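Local atomic coordinates of surface glycan binding protein B (Bacteroides ovatus, PDB entry 6E57), a protein that binds mixed-linkage beta-glucan and probably captures it at the cell surface for use by this gut symbiont. Residues I311-W322 / V408-V419; C271-T282 / T301-T309. All blocks are in the same frame, centred on the assembly; numbering follows the deposited sequence.

Interaction 1 of 2, residues I311-W322 / V408-V419. With BGC (beta-D-glucopyranose), chain E; PO4 (phosphate ion), chain K.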
loop_
_atom_site.group_PDB
_atom_site.type_symbol
_atom_site.label_atom_id
_atom_site.label_comp_id
_atom_site.label_asym_id
_atom_site.label_seq_id
_atom_site.Cartn_x
_atom_site.Cartn_y
_atom_site.Cartn_z
ATOM N N ILE A 311 -9.152 17.028 21.349
ATOM C CA ILE A 311 -9.343 17.730 22.619
ATOM C C ILE A 311 -8.024 17.695 23.395
ATOM O O ILE A 311 -7.411 16.639 23.518
ATOM C CB ILE A 311 -10.491 17.096 23.436
ATOM C CG1 ILE A 311 -11.847 17.229 22.731
ATOM C CG2 ILE A 311 -10.527 17.667 24.846
ATOM C CD1 ILE A 311 -12.293 15.973 22.008
ATOM N N THR A 312 -7.609 18.851 23.925
ATOM C CA THR A 312 -6.405 18.959 24.745
ATOM C C THR A 312 -6.753 18.632 26.200
ATOM O O THR A 312 -7.634 19.252 26.779
ATOM C CB THR A 312 -5.782 20.355 24.643
ATOM O OG1 THR A 312 -5.421 20.574 23.280
ATOM C CG2 THR A 312 -4.569 20.520 25.532
ATOM N N LEU A 313 -6.050 17.651 26.773
ATOM C CA LEU A 313 -6.264 17.234 28.149
ATOM C C LEU A 313 -5.252 17.926 29.065
ATOM O O LEU A 313 -5.564 18.223 30.207
ATOM C CB LEU A 313 -6.136 15.711 28.245
ATOM C CG LEU A 313 -7.205 14.914 27.496
ATOM C CD1 LEU A 313 -6.974 13.420 27.665
ATOM C CD2 LEU A 313 -8.601 15.296 27.963
ATOM N N TRP A 314 -4.039 18.157 28.559
ATOM C CA TRP A 314 -2.989 18.782 29.340
ATOM C C TRP A 314 -1.924 19.366 28.411
ATOM O O TRP A 314 -1.681 18.834 27.336
ATOM C CB TRP A 314 -2.387 17.768 30.320
ATOM C CG TRP A 314 -1.325 18.338 31.208
ATOM C CD1 TRP A 314 -1.483 18.826 32.471
ATOM C CD2 TRP A 314 0.071 18.478 30.896
ATOM N NE1 TRP A 314 -0.284 19.261 32.967
ATOM C CE2 TRP A 314 0.688 19.064 32.021
ATOM C CE3 TRP A 314 0.855 18.177 29.778
ATOM C CZ2 TRP A 314 2.053 19.342 32.061
ATOM C CZ3 TRP A 314 2.201 18.457 29.814
ATOM C CH2 TRP A 314 2.789 19.030 30.942
ATOM N N SER A 315 -1.281 20.443 28.873
ATOM C CA SER A 315 -0.252 21.168 28.131
ATOM C C SER A 315 0.846 21.637 29.097
ATOM O O SER A 315 0.555 21.992 30.235
ATOM C CB SER A 315 -0.871 22.329 27.403
ATOM O OG SER A 315 0.076 22.954 26.558
ATOM N N GLY A 316 2.103 21.630 28.637
ATOM C CA GLY A 316 3.237 22.097 29.444
ATOM C C GLY A 316 4.562 21.494 29.005
ATOM O O GLY A 316 4.783 21.262 27.822
ATOM N N HIS A 317 5.451 21.263 29.978
ATOM C CA HIS A 317 6.798 20.732 29.755
ATOM C C HIS A 317 7.291 20.053 31.042
ATOM O O HIS A 317 7.989 20.672 31.853
ATOM C CB HIS A 317 7.730 21.855 29.280
ATOM C CG HIS A 317 9.101 21.398 28.910
ATOM N ND1 HIS A 317 9.345 20.618 27.794
ATOM C CD2 HIS A 317 10.302 21.617 29.489
ATOM C CE1 HIS A 317 10.637 20.373 27.705
ATOM N NE2 HIS A 317 11.246 20.974 28.735
ATOM N N HIS A 318 6.920 18.775 31.205
ATOM C CA HIS A 318 7.058 18.041 32.459
ATOM C C HIS A 318 8.051 16.879 32.313
ATOM O O HIS A 318 7.773 15.908 31.614
ATOM C CB HIS A 318 5.685 17.536 32.908
ATOM C CG HIS A 318 5.718 16.867 34.237
ATOM N ND1 HIS A 318 5.530 17.563 35.413
ATOM C CD2 HIS A 318 5.938 15.580 34.580
ATOM C CE1 HIS A 318 5.622 16.730 36.428
ATOM N NE2 HIS A 318 5.873 15.508 35.942
ATOM N N TYR A 319 9.191 16.977 33.011
ATOM C CA TYR A 319 10.246 15.969 32.960
ATOM C C TYR A 319 9.780 14.704 33.686
ATOM O O TYR A 319 9.045 14.790 34.674
ATOM C CB TYR A 319 11.547 16.485 33.584
ATOM C CG TYR A 319 12.707 15.530 33.438
ATOM C CD1 TYR A 319 13.220 15.223 32.187
ATOM C CD2 TYR A 319 13.275 14.905 34.537
ATOM C CE1 TYR A 319 14.274 14.336 32.032
ATOM C CE2 TYR A 319 14.328 14.013 34.399
ATOM C CZ TYR A 319 14.829 13.726 33.141
ATOM O OH TYR A 319 15.863 12.848 32.980
ATOM N N VAL A 320 10.238 13.547 33.189
ATOM C CA VAL A 320 9.917 12.235 33.747
ATOM C C VAL A 320 11.221 11.460 33.972
ATOM O O VAL A 320 12.001 11.282 33.042
ATOM C CB VAL A 320 8.974 11.450 32.817
ATOM C CG1 VAL A 320 8.670 10.063 33.365
ATOM C CG2 VAL A 320 7.689 12.212 32.538
ATOM N N SER A 321 11.435 10.993 35.207
ATOM C CA SER A 321 12.565 10.127 35.526
ATOM C C SER A 321 12.253 9.269 36.753
ATOM O O SER A 321 12.031 9.780 37.839
ATOM C CB SER A 321 13.824 10.907 35.737
ATOM O OG SER A 321 14.846 10.065 36.252
ATOM N N TRP A 322 12.294 7.952 36.556
ATOM C CA TRP A 322 12.045 6.986 37.611
ATOM C C TRP A 322 13.269 6.841 38.533
ATOM O O TRP A 322 13.250 6.030 39.451
ATOM C CB TRP A 322 11.603 5.642 37.016
ATOM C CG TRP A 322 12.423 5.141 35.866
ATOM C CD1 TRP A 322 13.745 5.377 35.623
ATOM C CD2 TRP A 322 11.976 4.266 34.816
ATOM N NE1 TRP A 322 14.142 4.732 34.483
ATOM C CE2 TRP A 322 13.079 4.041 33.966
ATOM C CE3 TRP A 322 10.754 3.660 34.502
ATOM C CZ2 TRP A 322 12.993 3.237 32.831
ATOM C CZ3 TRP A 322 10.670 2.867 33.380
ATOM C CH2 TRP A 322 11.776 2.659 32.557
ATOM N N VAL A 408 5.446 7.093 32.452
ATOM C CA VAL A 408 6.537 6.596 33.253
ATOM C C VAL A 408 7.762 6.474 32.338
ATOM O O VAL A 408 7.611 6.433 31.119
ATOM C CB VAL A 408 6.101 5.261 33.887
ATOM C CG1 VAL A 408 7.237 4.267 34.050
ATOM C CG2 VAL A 408 5.382 5.486 35.207
ATOM N N GLY A 409 8.965 6.450 32.924
ATOM C CA GLY A 409 10.204 6.266 32.163
ATOM C C GLY A 409 11.317 7.190 32.629
ATOM O O GLY A 409 11.366 7.571 33.805
ATOM N N HIS A 410 12.212 7.545 31.694
ATOM C CA HIS A 410 13.394 8.359 31.981
ATOM C C HIS A 410 13.813 9.174 30.754
ATOM O O HIS A 410 13.736 8.702 29.632
ATOM C CB HIS A 410 14.548 7.468 32.458
ATOM C CG HIS A 410 15.821 8.208 32.686
ATOM N ND1 HIS A 410 16.065 8.916 33.847
ATOM C CD2 HIS A 410 16.916 8.359 31.912
ATOM C CE1 HIS A 410 17.257 9.473 33.778
ATOM N NE2 HIS A 410 17.801 9.145 32.601
ATOM N N GLY A 411 14.262 10.407 31.004
ATOM C CA GLY A 411 15.016 11.208 30.044
ATOM C C GLY A 411 14.152 11.817 28.951
ATOM O O GLY A 411 14.617 11.985 27.815
ATOM N N TYR A 412 12.906 12.164 29.291
ATOM C CA TYR A 412 12.007 12.820 28.346
ATOM C C TYR A 412 11.043 13.745 29.093
ATOM O O TYR A 412 10.942 13.701 30.320
ATOM C CB TYR A 412 11.240 11.791 27.513
ATOM C CG TYR A 412 10.118 11.088 28.237
ATOM C CD1 TYR A 412 10.360 9.952 28.991
ATOM C CD2 TYR A 412 8.813 11.551 28.162
ATOM C CE1 TYR A 412 9.338 9.297 29.659
ATOM C CE2 TYR A 412 7.779 10.907 28.822
ATOM C CZ TYR A 412 8.042 9.773 29.571
ATOM O OH TYR A 412 7.038 9.120 30.226
ATOM N N TYR A 413 10.350 14.582 28.317
ATOM C CA TYR A 413 9.348 15.499 28.813
ATOM C C TYR A 413 8.015 15.178 28.140
ATOM O O TYR A 413 8.002 14.823 26.970
ATOM C CB TYR A 413 9.710 16.948 28.483
ATOM C CG TYR A 413 10.975 17.469 29.113
ATOM C CD1 TYR A 413 12.201 17.321 28.483
ATOM C CD2 TYR A 413 10.942 18.155 30.317
ATOM C CE1 TYR A 413 13.368 17.816 29.045
ATOM C CE2 TYR A 413 12.099 18.659 30.890
ATOM C CZ TYR A 413 13.316 18.490 30.253
ATOM O OH TYR A 413 14.457 18.982 30.818
ATOM N N VAL A 414 6.916 15.323 28.889
ATOM C CA VAL A 414 5.572 15.306 28.328
ATOM C C VAL A 414 5.174 16.760 28.043
ATOM O O VAL A 414 5.184 17.589 28.953
ATOM C CB VAL A 414 4.576 14.619 29.278
ATOM C CG1 VAL A 414 3.138 14.814 28.827
ATOM C CG2 VAL A 414 4.896 13.142 29.450
ATOM N N ASP A 415 4.842 17.049 26.779
ATOM C CA ASP A 415 4.584 18.416 26.308
ATOM C C ASP A 415 3.093 18.630 26.002
ATOM O O ASP A 415 2.603 19.755 26.117
ATOM C CB ASP A 415 5.430 18.743 25.074
ATOM C CG ASP A 415 6.930 18.738 25.322
ATOM O OD1 ASP A 415 7.348 19.226 26.395
ATOM O OD2 ASP A 415 7.673 18.253 24.432
ATOM N N LEU A 416 2.388 17.572 25.581
ATOM C CA LEU A 416 0.958 17.651 25.260
ATOM C C LEU A 416 0.305 16.271 25.431
ATOM O O LEU A 416 0.925 15.240 25.183
ATOM C CB LEU A 416 0.803 18.156 23.822
ATOM C CG LEU A 416 -0.578 18.698 23.449
ATOM C CD1 LEU A 416 -0.821 20.054 24.093
ATOM C CD2 LEU A 416 -0.735 18.794 21.940
ATOM N N VAL A 417 -0.955 16.271 25.875
ATOM C CA VAL A 417 -1.799 15.081 25.866
ATOM C C VAL A 417 -3.159 15.477 25.286
ATOM O O VAL A 417 -3.800 16.405 25.789
ATOM C CB VAL A 417 -1.954 14.459 27.267
ATOM C CG1 VAL A 417 -2.802 13.198 27.223
ATOM C CG2 VAL A 417 -0.610 14.178 27.917
ATOM N N THR A 418 -3.578 14.769 24.230
ATOM C CA THR A 418 -4.850 15.015 23.560
ATOM C C THR A 418 -5.635 13.705 23.440
ATOM O O THR A 418 -5.085 12.624 23.626
ATOM C CB THR A 418 -4.643 15.644 22.176
ATOM O OG1 THR A 418 -4.102 14.658 21.295
ATOM C CG2 THR A 418 -3.732 16.853 22.209
ATOM N N VAL A 419 -6.927 13.836 23.126
ATOM C CA VAL A 419 -7.814 12.709 22.845
ATOM C C VAL A 419 -8.771 13.130 21.722
ATOM O O VAL A 419 -9.086 14.313 21.603
ATOM C CB VAL A 419 -8.572 12.264 24.112
ATOM C CG1 VAL A 419 -9.460 13.369 24.667
ATOM C CG2 VAL A 419 -9.383 11.003 23.868
HETATM C C2 BGC E . 12.670 0.712 36.227
HETATM C C3 BGC E . 14.164 0.491 36.041
HETATM C C4 BGC E . 14.951 1.665 36.597
HETATM C C5 BGC E . 14.545 1.886 38.053
HETATM C C6 BGC E . 15.325 3.021 38.701
HETATM C C1 BGC E . 12.345 1.070 37.677
HETATM O O2 BGC E . 11.970 -0.478 35.844
HETATM O O3 BGC E . 14.452 0.349 34.656
HETATM O O4 BGC E . 16.354 1.401 36.464
HETATM O O5 BGC E . 13.140 2.170 38.118
HETATM O O6 BGC E . 14.783 3.271 40.005
HETATM P P PO4 K . 17.712 12.306 36.665
HETATM O O1 PO4 K . 18.761 11.218 36.684
HETATM O O2 PO4 K . 16.699 12.047 37.755
HETATM O O3 PO4 K . 17.009 12.322 35.328
HETATM O O4 PO4 K . 18.386 13.640 36.899
#
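I311 opens an antiparallel ladder with V419: its N meets V419 O at 2.7 Å, and V419 N returns a bond to I311 O. L313 and W314 both face V417, slipping the register by one: V417 O accepts from L313 N at 2.8 Å and from W314 N at 3.3 Å, a classic beta bulge. L313 lays its methyls against V419 CG1, while CZ3 and CH2 of W314 reach V414 O edge-on. A second one-residue slip falls between S315 and H318, where the chain turns at G316. There H317, with CG anti to the backbone N (chi1 -175°), places its ring beside the D415 carboxylate; ND1 donates to the syn side of OD1 at 2.8 Å, nearly coplanar. S355 holds the other oxygen, OD2. The same imidazole lies over one face of Y413 as an offset stack, centroids 3.8 Å and planes 15° apart. Y319 sends its edge to the opposite Y413 face, the planes at 59°, and donates OH to O3 of a phosphate ion, probably from the crystallisation liquor, at 2.7 Å. V320 CB makes a CH-pi contact over the Y412 ring. S321 OG and H410 ND1 share a hydrogen bond of 2.9 Å. W322 N bonds G409 O, and G409 CA stands over the six-membered ring, 3.6 Å from its centroid. Glucose C2 covers the opposite face and O6 donates to W322 O, the sugar-on-indole stacking characteristic of a glycan-binding platform.

Interaction 2 of 2, residues C271-T282 / T301-T309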
loop_
_atom_site.group_PDB
_atom_site.type_symbol
_atom_site.label_atom_id
_atom_site.label_comp_id
_atom_site.label_asym_id
_atom_site.label_seq_id
_atom_site.Cartn_x
_atom_site.Cartn_y
_atom_site.Cartn_z
ATOM N N CYS A 271 -8.106 21.375 7.335
ATOM C CA CYS A 271 -9.386 20.685 7.336
ATOM C C CYS A 271 -10.443 21.610 7.933
ATOM O O CYS A 271 -10.271 22.099 9.050
ATOM C CB CYS A 271 -9.325 19.387 8.131
ATOM S SG CYS A 271 -10.953 18.649 8.425
ATOM N N PRO A 272 -11.548 21.899 7.207
ATOM C CA PRO A 272 -12.556 22.849 7.684
ATOM C C PRO A 272 -13.294 22.407 8.960
ATOM O O PRO A 272 -13.107 21.287 9.441
ATOM C CB PRO A 272 -13.527 22.979 6.501
ATOM C CG PRO A 272 -13.330 21.708 5.706
ATOM C CD PRO A 272 -11.871 21.351 5.884
ATOM N N ASP A 273 -14.121 23.317 9.491
ATOM C CA ASP A 273 -14.762 23.183 10.801
ATOM C C ASP A 273 -16.007 22.298 10.669
ATOM O O ASP A 273 -17.113 22.801 10.492
ATOM C CB ASP A 273 -15.114 24.562 11.373
ATOM C CG ASP A 273 -15.606 24.539 12.811
ATOM O OD1 ASP A 273 -15.106 23.707 13.589
ATOM O OD2 ASP A 273 -16.488 25.360 13.139
ATOM N N LEU A 274 -15.803 20.979 10.767
ATOM C CA LEU A 274 -16.862 19.989 10.600
ATOM C C LEU A 274 -17.090 19.242 11.919
ATOM O O LEU A 274 -16.148 18.993 12.685
ATOM C CB LEU A 274 -16.466 19.028 9.474
ATOM C CG LEU A 274 -16.506 19.623 8.066
ATOM C CD1 LEU A 274 -15.789 18.726 7.068
ATOM C CD2 LEU A 274 -17.938 19.873 7.617
ATOM N N SER A 275 -18.358 18.897 12.169
ATOM C CA SER A 275 -18.754 18.019 13.264
ATOM C C SER A 275 -18.151 16.628 13.040
ATOM O O SER A 275 -17.808 16.270 11.917
ATOM C CB SER A 275 -20.257 17.941 13.381
ATOM O OG SER A 275 -20.833 19.234 13.484
ATOM N N ASP A 276 -18.040 15.849 14.120
ATOM C CA ASP A 276 -17.495 14.496 14.053
ATOM C C ASP A 276 -18.453 13.612 13.239
ATOM O O ASP A 276 -19.664 13.621 13.472
ATOM C CB ASP A 276 -17.224 13.948 15.457
ATOM C CG ASP A 276 -16.182 14.744 16.229
ATOM O OD1 ASP A 276 -15.950 15.920 15.866
ATOM O OD2 ASP A 276 -15.600 14.180 17.179
ATOM N N GLY A 277 -17.897 12.871 12.270
ATOM C CA GLY A 277 -18.672 11.999 11.386
ATOM C C GLY A 277 -17.950 11.716 10.079
ATOM O O GLY A 277 -16.766 12.031 9.937
ATOM N N SER A 278 -18.684 11.114 9.132
ATOM C CA SER A 278 -18.184 10.746 7.798
ATOM C C SER A 278 -18.601 11.802 6.768
ATOM O O SER A 278 -19.726 12.293 6.804
ATOM C CB SER A 278 -18.683 9.386 7.388
ATOM O OG SER A 278 -18.007 8.368 8.106
ATOM N N TYR A 279 -17.695 12.122 5.841
ATOM C CA TYR A 279 -17.946 13.146 4.835
ATOM C C TYR A 279 -17.371 12.720 3.482
ATOM O O TYR A 279 -16.399 11.969 3.415
ATOM C CB TYR A 279 -17.354 14.485 5.277
ATOM C CG TYR A 279 -17.999 15.062 6.508
ATOM C CD1 TYR A 279 -19.174 15.793 6.421
ATOM C CD2 TYR A 279 -17.453 14.852 7.764
ATOM C CE1 TYR A 279 -19.782 16.318 7.550
ATOM C CE2 TYR A 279 -18.047 15.371 8.902
ATOM C CZ TYR A 279 -19.215 16.108 8.795
ATOM O OH TYR A 279 -19.807 16.624 9.910
ATOM N N THR A 280 -17.990 13.235 2.417
ATOM C CA THR A 280 -17.519 13.070 1.055
ATOM C C THR A 280 -16.514 14.182 0.735
ATOM O O THR A 280 -16.774 15.349 1.019
ATOM C CB THR A 280 -18.690 13.102 0.067
ATOM O OG1 THR A 280 -19.586 12.044 0.405
ATOM C CG2 THR A 280 -18.248 12.960 -1.371
ATOM N N MET A 281 -15.372 13.801 0.149
ATOM C CA MET A 281 -14.392 14.743 -0.392
ATOM C C MET A 281 -14.308 14.547 -1.911
ATOM O O MET A 281 -14.233 13.418 -2.389
ATOM C CB MET A 281 -13.003 14.543 0.230
ATOM C CG MET A 281 -11.887 15.292 -0.500
ATOM S SD MET A 281 -10.348 15.485 0.462
ATOM C CE MET A 281 -9.951 13.776 0.818
ATOM N N THR A 282 -14.346 15.664 -2.646
ATOM C CA THR A 282 -14.038 15.719 -4.073
ATOM C C THR A 282 -12.973 16.798 -4.289
ATOM O O THR A 282 -12.557 17.453 -3.339
ATOM C CB THR A 282 -15.292 16.001 -4.909
ATOM O OG1 THR A 282 -15.783 17.285 -4.526
ATOM C CG2 THR A 282 -16.372 14.957 -4.730
ATOM N N THR A 301 -13.963 9.363 -7.847
ATOM C CA THR A 301 -13.897 10.830 -7.803
ATOM C C THR A 301 -14.431 11.342 -6.458
ATOM O O THR A 301 -14.468 12.549 -6.233
ATOM C CB THR A 301 -14.646 11.459 -8.984
ATOM O OG1 THR A 301 -15.975 10.942 -9.001
ATOM C CG2 THR A 301 -13.973 11.189 -10.312
ATOM N N GLU A 302 -14.816 10.408 -5.573
ATOM C CA GLU A 302 -15.350 10.690 -4.247
ATOM C C GLU A 302 -14.554 9.891 -3.211
ATOM O O GLU A 302 -14.336 8.704 -3.389
ATOM C CB GLU A 302 -16.836 10.328 -4.174
ATOM C CG GLU A 302 -17.718 11.214 -5.036
ATOM C CD GLU A 302 -19.211 10.939 -4.957
ATOM O OE1 GLU A 302 -19.627 10.183 -4.052
ATOM O OE2 GLU A 302 -19.958 11.485 -5.800
ATOM N N GLN A 303 -14.144 10.571 -2.135
ATOM C CA GLN A 303 -13.372 10.003 -1.028
ATOM C C GLN A 303 -14.178 10.143 0.271
ATOM O O GLN A 303 -14.724 11.213 0.555
ATOM C CB GLN A 303 -12.031 10.735 -0.911
ATOM C CG GLN A 303 -11.211 10.361 0.318
ATOM C CD GLN A 303 -10.535 9.022 0.178
ATOM O OE1 GLN A 303 -10.116 8.625 -0.907
ATOM N NE2 GLN A 303 -10.414 8.317 1.291
ATOM N N THR A 304 -14.237 9.062 1.056
ATOM C CA THR A 304 -14.876 9.081 2.365
ATOM C C THR A 304 -13.824 9.486 3.406
ATOM O O THR A 304 -12.786 8.828 3.536
ATOM C CB THR A 304 -15.548 7.737 2.675
ATOM O OG1 THR A 304 -16.610 7.564 1.736
ATOM C CG2 THR A 304 -16.106 7.656 4.078
ATOM N N VAL A 305 -14.108 10.585 4.119
ATOM C CA VAL A 305 -13.225 11.156 5.133
ATOM C C VAL A 305 -13.937 11.074 6.483
ATOM O O VAL A 305 -15.057 11.564 6.615
ATOM C CB VAL A 305 -12.866 12.621 4.812
ATOM C CG1 VAL A 305 -11.870 13.191 5.808
ATOM C CG2 VAL A 305 -12.355 12.783 3.392
ATOM N N THR A 306 -13.275 10.460 7.468
ATOM C CA THR A 306 -13.715 10.504 8.854
ATOM C C THR A 306 -13.053 11.707 9.536
ATOM O O THR A 306 -11.827 11.815 9.569
ATOM C CB THR A 306 -13.416 9.187 9.579
ATOM O OG1 THR A 306 -14.189 8.175 8.939
ATOM C CG2 THR A 306 -13.759 9.226 11.053
ATOM N N VAL A 307 -13.886 12.609 10.064
ATOM C CA VAL A 307 -13.429 13.795 10.767
ATOM C C VAL A 307 -13.707 13.610 12.265
ATOM O O VAL A 307 -14.736 13.048 12.653
ATOM C CB VAL A 307 -14.096 15.068 10.210
ATOM C CG1 VAL A 307 -13.627 16.319 10.934
ATOM C CG2 VAL A 307 -13.869 15.210 8.712
ATOM N N SER A 308 -12.762 14.073 13.089
ATOM C CA SER A 308 -12.895 14.111 14.548
ATOM C C SER A 308 -12.161 15.344 15.091
ATOM O O SER A 308 -11.260 15.858 14.434
ATOM C CB SER A 308 -12.390 12.833 15.175
ATOM O OG SER A 308 -11.164 12.428 14.589
ATOM N N THR A 309 -12.569 15.826 16.271
ATOM C CA THR A 309 -11.922 16.980 16.895
ATOM C C THR A 309 -10.971 16.481 17.986
ATOM O O THR A 309 -11.323 15.605 18.773
ATOM C CB THR A 309 -12.935 17.990 17.448
ATOM O OG1 THR A 309 -13.598 17.399 18.563
ATOM C CG2 THR A 309 -13.956 18.436 16.423
HETATM O O HOH W 1 -13.367 13.735 19.376
#
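M281 and Q303 lie side by side and point the same way, on one face of an antiparallel beta ladder between strands 277-285 and 299-315, in a beta-rich domain. Three hydrogen-bonded pairs define the register: G277 with V307, Y279 with V305 and M281 with Q303. Each is closed by two backbone bonds, such as V307 N to G277 O at 2.9 Å with a nearly straight N-H...O angle of 174°. This face carries Y279, M281, Q303, V305 and V307. M281 bends at its thioether (chi3 58°), which brings CE back to V305 CG2 at 3.7 Å, while the same methyl rests on Q303 CG. W236 of strand 235-240 packs against M281 and V305, and the amide of Q303 turns elsewhere, its OE1 bonded to N295.

Y279 and V307 cross at about a right angle, with CD2 of the ring 3.7 Å from V307 CG2. The ring is aimed there by its first torsion, CG anti to the carbonyl carbon (chi1 -65°). L274 CD1 lies over the centre of one ring face, and the hydroxyl OH donates to S275 O at 2.9 Å, approaching from above that carbonyl plane. Replacing Y279 with a serine would probably leave a gap beside V307 and L274 and strip S275 O of this donor. L274 CB also meets the other branch of V307, CG1.

On the outward face, S278 and T306 are paired across the ladder, as are T280 and T304. Beyond the G277-V307 pair, D276 and T309 cross at about a right angle, D276 OD1 lying 3.3 Å from T309 CG2. A water spans their polar atoms, donating to D276 OD2 at 3.2 Å and to T309 O at 2.8 Å.

How the interactions relate
Strand 299-315 is common to both interactions: its earlier part pairs with 277-285 in interaction 2, and its end pairs with 412-419 in interaction 1. The two centres lie about 30 Å apart, and the segments adjoin in sequence, with E310 between T309 and I311, and no other touch. Both segments of interaction 2 precede those of interaction 1 in the chain. Within interaction 1, 85 residues separate the paired segments, including helices 338-343 and 393-401, against 18 in interaction 2. The long broken strand therefore carries the chain directly from the strands of interaction 2 into the C-terminal region whose W322 contacts the glycan, linking the two by continuous backbone.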